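Local atomic coordinates of putative polyketide biosynthesis enoyl-CoA hydratase homolog pksH (PDB entry 3HP0), a protein that catalyses the dehydration of a carrier-tethered (S)-3-hydroxy-3-methylglutaryl group to a 3-methylglutaconyl moiety during biosynthesis of the antibiotic bacillaene. Residues R12-F22 and C46-E57. Residues are numbered along the deposited sequence; the frame is centred on the assembly and turned at random.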
loop_
_atom_site.group_PDB
_atom_site.type_symbol
_atom_site.label_atom_id
_atom_site.label_comp_id
_atom_site.label_asym_id
_atom_site.label_seq_id
_atom_site.Cartn_x
_atom_site.Cartn_y
_atom_site.Cartn_z
ATOM N N ARG A 12 7.152 -4.364 -16.562
ATOM C CA ARG A 12 7.753 -3.763 -17.738
ATOM C C ARG A 12 9.009 -2.992 -17.345
ATOM O O ARG A 12 8.930 -1.980 -16.647
ATOM C CB ARG A 12 6.743 -2.813 -18.391
ATOM C CG ARG A 12 7.173 -2.235 -19.718
ATOM C CD ARG A 12 7.001 -0.728 -19.738
ATOM N NE ARG A 12 5.664 -0.277 -19.350
ATOM C CZ ARG A 12 5.352 1.003 -19.147
ATOM N NH1 ARG A 12 6.280 1.941 -19.295
ATOM N NH2 ARG A 12 4.121 1.354 -18.792
ATOM N N PHE A 13 10.164 -3.481 -17.786
ATOM C CA PHE A 13 11.422 -2.822 -17.489
ATOM C C PHE A 13 11.740 -1.796 -18.556
ATOM O O PHE A 13 11.340 -1.942 -19.715
ATOM C CB PHE A 13 12.574 -3.824 -17.424
ATOM C CG PHE A 13 12.476 -4.790 -16.287
ATOM C CD1 PHE A 13 11.606 -5.873 -16.351
ATOM C CD2 PHE A 13 13.266 -4.626 -15.156
ATOM C CE1 PHE A 13 11.528 -6.780 -15.304
ATOM C CE2 PHE A 13 13.198 -5.524 -14.103
ATOM C CZ PHE A 13 12.327 -6.607 -14.175
ATOM N N GLN A 14 12.454 -0.749 -18.162
ATOM C CA GLN A 14 12.853 0.302 -19.097
ATOM C C GLN A 14 14.099 0.966 -18.555
ATOM O O GLN A 14 14.039 1.802 -17.664
ATOM C CB GLN A 14 11.733 1.332 -19.289
ATOM C CG GLN A 14 10.534 0.799 -20.085
ATOM C CD GLN A 14 9.618 1.910 -20.582
ATOM O OE1 GLN A 14 10.064 3.036 -20.832
ATOM N NE2 GLN A 14 8.331 1.591 -20.744
ATOM N N ALA A 15 15.230 0.571 -19.118
ATOM C CA ALA A 15 16.516 1.071 -18.699
ATOM C C ALA A 15 16.716 0.572 -17.277
ATOM O O ALA A 15 16.641 -0.625 -17.022
ATOM C CB ALA A 15 16.559 2.618 -18.765
ATOM N N SER A 16 16.914 1.487 -16.347
ATOM C CA SER A 16 17.135 1.097 -14.983
ATOM C C SER A 16 15.879 1.208 -14.106
ATOM O O SER A 16 15.971 1.235 -12.881
ATOM C CB SER A 16 18.277 1.950 -14.452
ATOM O OG SER A 16 18.156 3.267 -14.965
ATOM N N VAL A 17 14.712 1.249 -14.745
ATOM C CA VAL A 17 13.434 1.362 -14.049
ATOM C C VAL A 17 12.510 0.160 -14.255
ATOM O O VAL A 17 12.450 -0.403 -15.342
ATOM C CB VAL A 17 12.660 2.603 -14.519
ATOM C CG1 VAL A 17 11.306 2.662 -13.817
ATOM C CG2 VAL A 17 13.461 3.848 -14.265
ATOM N N CYS A 18 11.770 -0.213 -13.218
ATOM C CA CYS A 18 10.848 -1.325 -13.335
ATOM C C CYS A 18 9.425 -0.877 -13.013
ATOM O O CYS A 18 9.172 -0.311 -11.949
ATOM C CB CYS A 18 11.229 -2.464 -12.400
ATOM S SG CYS A 18 9.969 -3.749 -12.402
ATOM N N TYR A 19 8.502 -1.128 -13.937
ATOM C CA TYR A 19 7.111 -0.743 -13.752
ATOM C C TYR A 19 6.254 -1.946 -13.403
ATOM O O TYR A 19 6.179 -2.921 -14.155
ATOM C CB TYR A 19 6.554 -0.084 -15.020
ATOM C CG TYR A 19 7.207 1.237 -15.384
ATOM C CD1 TYR A 19 6.677 2.451 -14.947
ATOM C CD2 TYR A 19 8.365 1.263 -16.147
ATOM C CE1 TYR A 19 7.297 3.659 -15.266
ATOM C CE2 TYR A 19 8.990 2.453 -16.473
ATOM C CZ TYR A 19 8.461 3.648 -16.033
ATOM O OH TYR A 19 9.112 4.820 -16.366
ATOM N N ILE A 20 5.624 -1.869 -12.239
ATOM C CA ILE A 20 4.736 -2.914 -11.771
ATOM C C ILE A 20 3.357 -2.294 -11.863
ATOM O O ILE A 20 3.086 -1.295 -11.198
ATOM C CB ILE A 20 5.003 -3.283 -10.307
ATOM C CG1 ILE A 20 6.338 -4.009 -10.181
ATOM C CG2 ILE A 20 3.862 -4.138 -9.787
ATOM C CD1 ILE A 20 6.723 -4.315 -8.750
ATOM N N THR A 21 2.504 -2.872 -12.703
ATOM C CA THR A 21 1.154 -2.370 -12.890
ATOM C C THR A 21 0.161 -3.408 -12.428
ATOM O O THR A 21 0.142 -4.532 -12.928
ATOM C CB THR A 21 0.878 -2.039 -14.365
ATOM O OG1 THR A 21 1.771 -1.012 -14.813
ATOM C CG2 THR A 21 -0.539 -1.549 -14.539
ATOM N N PHE A 22 -0.659 -3.026 -11.460
ATOM C CA PHE A 22 -1.651 -3.940 -10.915
ATOM C C PHE A 22 -2.807 -4.091 -11.898
ATOM O O PHE A 22 -3.545 -3.147 -12.172
ATOM C CB PHE A 22 -2.159 -3.414 -9.579
ATOM C CG PHE A 22 -1.069 -3.220 -8.567
ATOM C CD1 PHE A 22 -0.270 -4.296 -8.179
ATOM C CD2 PHE A 22 -0.840 -1.976 -7.992
ATOM C CE1 PHE A 22 0.733 -4.131 -7.241
ATOM C CE2 PHE A 22 0.164 -1.801 -7.049
ATOM C CZ PHE A 22 0.954 -2.885 -6.669
ATOM N N CYS A 46 14.708 -7.210 -9.011
ATOM C CA CYS A 46 15.250 -5.864 -8.910
ATOM C C CYS A 46 16.340 -5.763 -7.836
ATOM O O CYS A 46 17.079 -4.785 -7.784
ATOM C CB CYS A 46 14.132 -4.868 -8.588
ATOM S SG CYS A 46 12.813 -4.788 -9.810
ATOM N N GLU A 47 16.428 -6.778 -6.984
ATOM C CA GLU A 47 17.406 -6.823 -5.902
ATOM C C GLU A 47 18.876 -6.761 -6.342
ATOM O O GLU A 47 19.671 -5.995 -5.792
ATOM C CB GLU A 47 17.164 -8.090 -5.068
ATOM C CG GLU A 47 18.272 -8.470 -4.087
ATOM C CD GLU A 47 18.467 -7.459 -2.979
ATOM O OE1 GLU A 47 17.481 -7.167 -2.259
ATOM O OE2 GLU A 47 19.609 -6.973 -2.815
ATOM N N THR A 48 19.236 -7.559 -7.336
ATOM C CA THR A 48 20.612 -7.585 -7.808
ATOM C C THR A 48 20.783 -7.081 -9.234
ATOM O O THR A 48 21.884 -6.758 -9.663
ATOM C CB THR A 48 21.189 -9.019 -7.714
ATOM O OG1 THR A 48 20.263 -9.940 -8.312
ATOM C CG2 THR A 48 21.451 -9.408 -6.250
ATOM N N SER A 49 19.691 -7.009 -9.974
ATOM C CA SER A 49 19.773 -6.540 -11.348
ATOM C C SER A 49 20.293 -5.097 -11.421
ATOM O O SER A 49 20.688 -4.514 -10.413
ATOM C CB SER A 49 18.411 -6.644 -12.023
ATOM O OG SER A 49 17.437 -5.987 -11.250
ATOM N N THR A 50 20.309 -4.541 -12.629
ATOM C CA THR A 50 20.803 -3.192 -12.834
ATOM C C THR A 50 19.752 -2.101 -12.543
ATOM O O THR A 50 20.010 -0.911 -12.717
ATOM C CB THR A 50 21.379 -3.025 -14.292
ATOM O OG1 THR A 50 21.553 -1.629 -14.586
ATOM C CG2 THR A 50 20.474 -3.697 -15.350
ATOM N N VAL A 51 18.579 -2.492 -12.068
ATOM C CA VAL A 51 17.538 -1.511 -11.799
ATOM C C VAL A 51 17.754 -0.690 -10.520
ATOM O O VAL A 51 18.225 -1.207 -9.494
ATOM C CB VAL A 51 16.161 -2.193 -11.746
ATOM C CG1 VAL A 51 16.336 -3.678 -11.987
ATOM C CG2 VAL A 51 15.443 -1.904 -10.416
ATOM N N THR A 52 17.400 0.591 -10.591
ATOM C CA THR A 52 17.547 1.493 -9.453
ATOM C C THR A 52 16.222 2.094 -9.016
ATOM O O THR A 52 16.143 2.709 -7.951
ATOM C CB THR A 52 18.485 2.675 -9.775
ATOM O OG1 THR A 52 17.912 3.471 -10.823
ATOM C CG2 THR A 52 19.832 2.175 -10.205
ATOM N N VAL A 53 15.188 1.941 -9.837
ATOM C CA VAL A 53 13.888 2.496 -9.482
ATOM C C VAL A 53 12.758 1.535 -9.796
ATOM O O VAL A 53 12.774 0.880 -10.826
ATOM C CB VAL A 53 13.591 3.845 -10.227
ATOM C CG1 VAL A 53 12.244 4.416 -9.772
ATOM C CG2 VAL A 53 14.693 4.857 -9.964
ATOM N N VAL A 54 11.777 1.458 -8.895
ATOM C CA VAL A 54 10.610 0.607 -9.096
ATOM C C VAL A 54 9.374 1.494 -8.988
ATOM O O VAL A 54 9.185 2.181 -7.978
ATOM C CB VAL A 54 10.501 -0.498 -8.027
ATOM C CG1 VAL A 54 9.280 -1.361 -8.312
ATOM C CG2 VAL A 54 11.775 -1.348 -7.994
ATOM N N VAL A 55 8.541 1.483 -10.027
ATOM C CA VAL A 55 7.323 2.285 -10.042
ATOM C C VAL A 55 6.091 1.391 -9.933
ATOM O O VAL A 55 6.013 0.341 -10.570
ATOM C CB VAL A 55 7.216 3.125 -11.339
ATOM C CG1 VAL A 55 5.905 3.887 -11.356
ATOM C CG2 VAL A 55 8.396 4.091 -11.436
ATOM N N LEU A 56 5.140 1.812 -9.112
ATOM C CA LEU A 56 3.907 1.065 -8.913
ATOM C C LEU A 56 2.772 1.861 -9.541
ATOM O O LEU A 56 2.702 3.073 -9.370
ATOM C CB LEU A 56 3.636 0.867 -7.416
ATOM C CG LEU A 56 4.475 -0.145 -6.615
ATOM C CD1 LEU A 56 5.963 0.139 -6.774
ATOM C CD2 LEU A 56 4.069 -0.081 -5.146
ATOM N N GLU A 57 1.873 1.200 -10.258
ATOM C CA GLU A 57 0.783 1.932 -10.896
ATOM C C GLU A 57 -0.328 1.052 -11.455
ATOM O O GLU A 57 -0.514 -0.091 -11.027
ATOM C CB GLU A 57 1.345 2.773 -12.025
ATOM C CG GLU A 57 2.051 1.929 -13.061
ATOM C CD GLU A 57 2.522 2.736 -14.238
ATOM O OE1 GLU A 57 2.652 2.148 -15.332
ATOM O OE2 GLU A 57 2.773 3.952 -14.074
#
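Val17 to Thr21 pair one for one with Val53 to Glu57, and the 20° angle between the strand directions identifies the pairing as parallel. Cys18 and Ile20 each give N-H to one residue of 53-57 and accept from another two places on. Of these bonds Ile20 N to Val55 O is the straightest, 178° at the hydrogen. Where the pairing begins, Ser16 O takes two donors, Thr52 N at 2.8 Å and Val53 N at 3.2 Å, both in its carbonyl plane, so one acceptor bridges the loop and the strand start.

Glu57 can be followed outward. Its CB turns to the face shared with Tyr19 and Val55; a chi1 of 59° sets CG between the backbone N and the carbonyl carbon, bringing Glu57 CG within 3.4 Å of Thr21 OG1. Beyond CG the chain is extended: CD also passes Thr21 OG1, and Glu57 OE1 ends 3.3 Å from Thr21 OG1 and 3.8 Å from Arg12 NH2. The salt bridge to Arg12 is long and purely electrostatic, because OE1 lies well out of the guanidinium plane and no N-H points at it. Arg12 NH1 lies over one face of the Tyr19 ring, offset toward its rim, and Tyr19 CD1 meets Val55 CB at 3.7 Å as the two side chains run alongside.

On the other face, Cys46 SG touches Cys18 CB at 3.8 Å, while Cys18 SG sits over the Phe13 ring, offset toward its rim. Cys18 and Ile20 also touch Val42 of helix 34-48. Strand 17-22, helix 34-48 and strand 53-57 thus form a beta-alpha-beta crossover joining neighbouring parallel strands, the first such crossover of the crotonase fold of the enoyl-CoA hydratase/isomerase family.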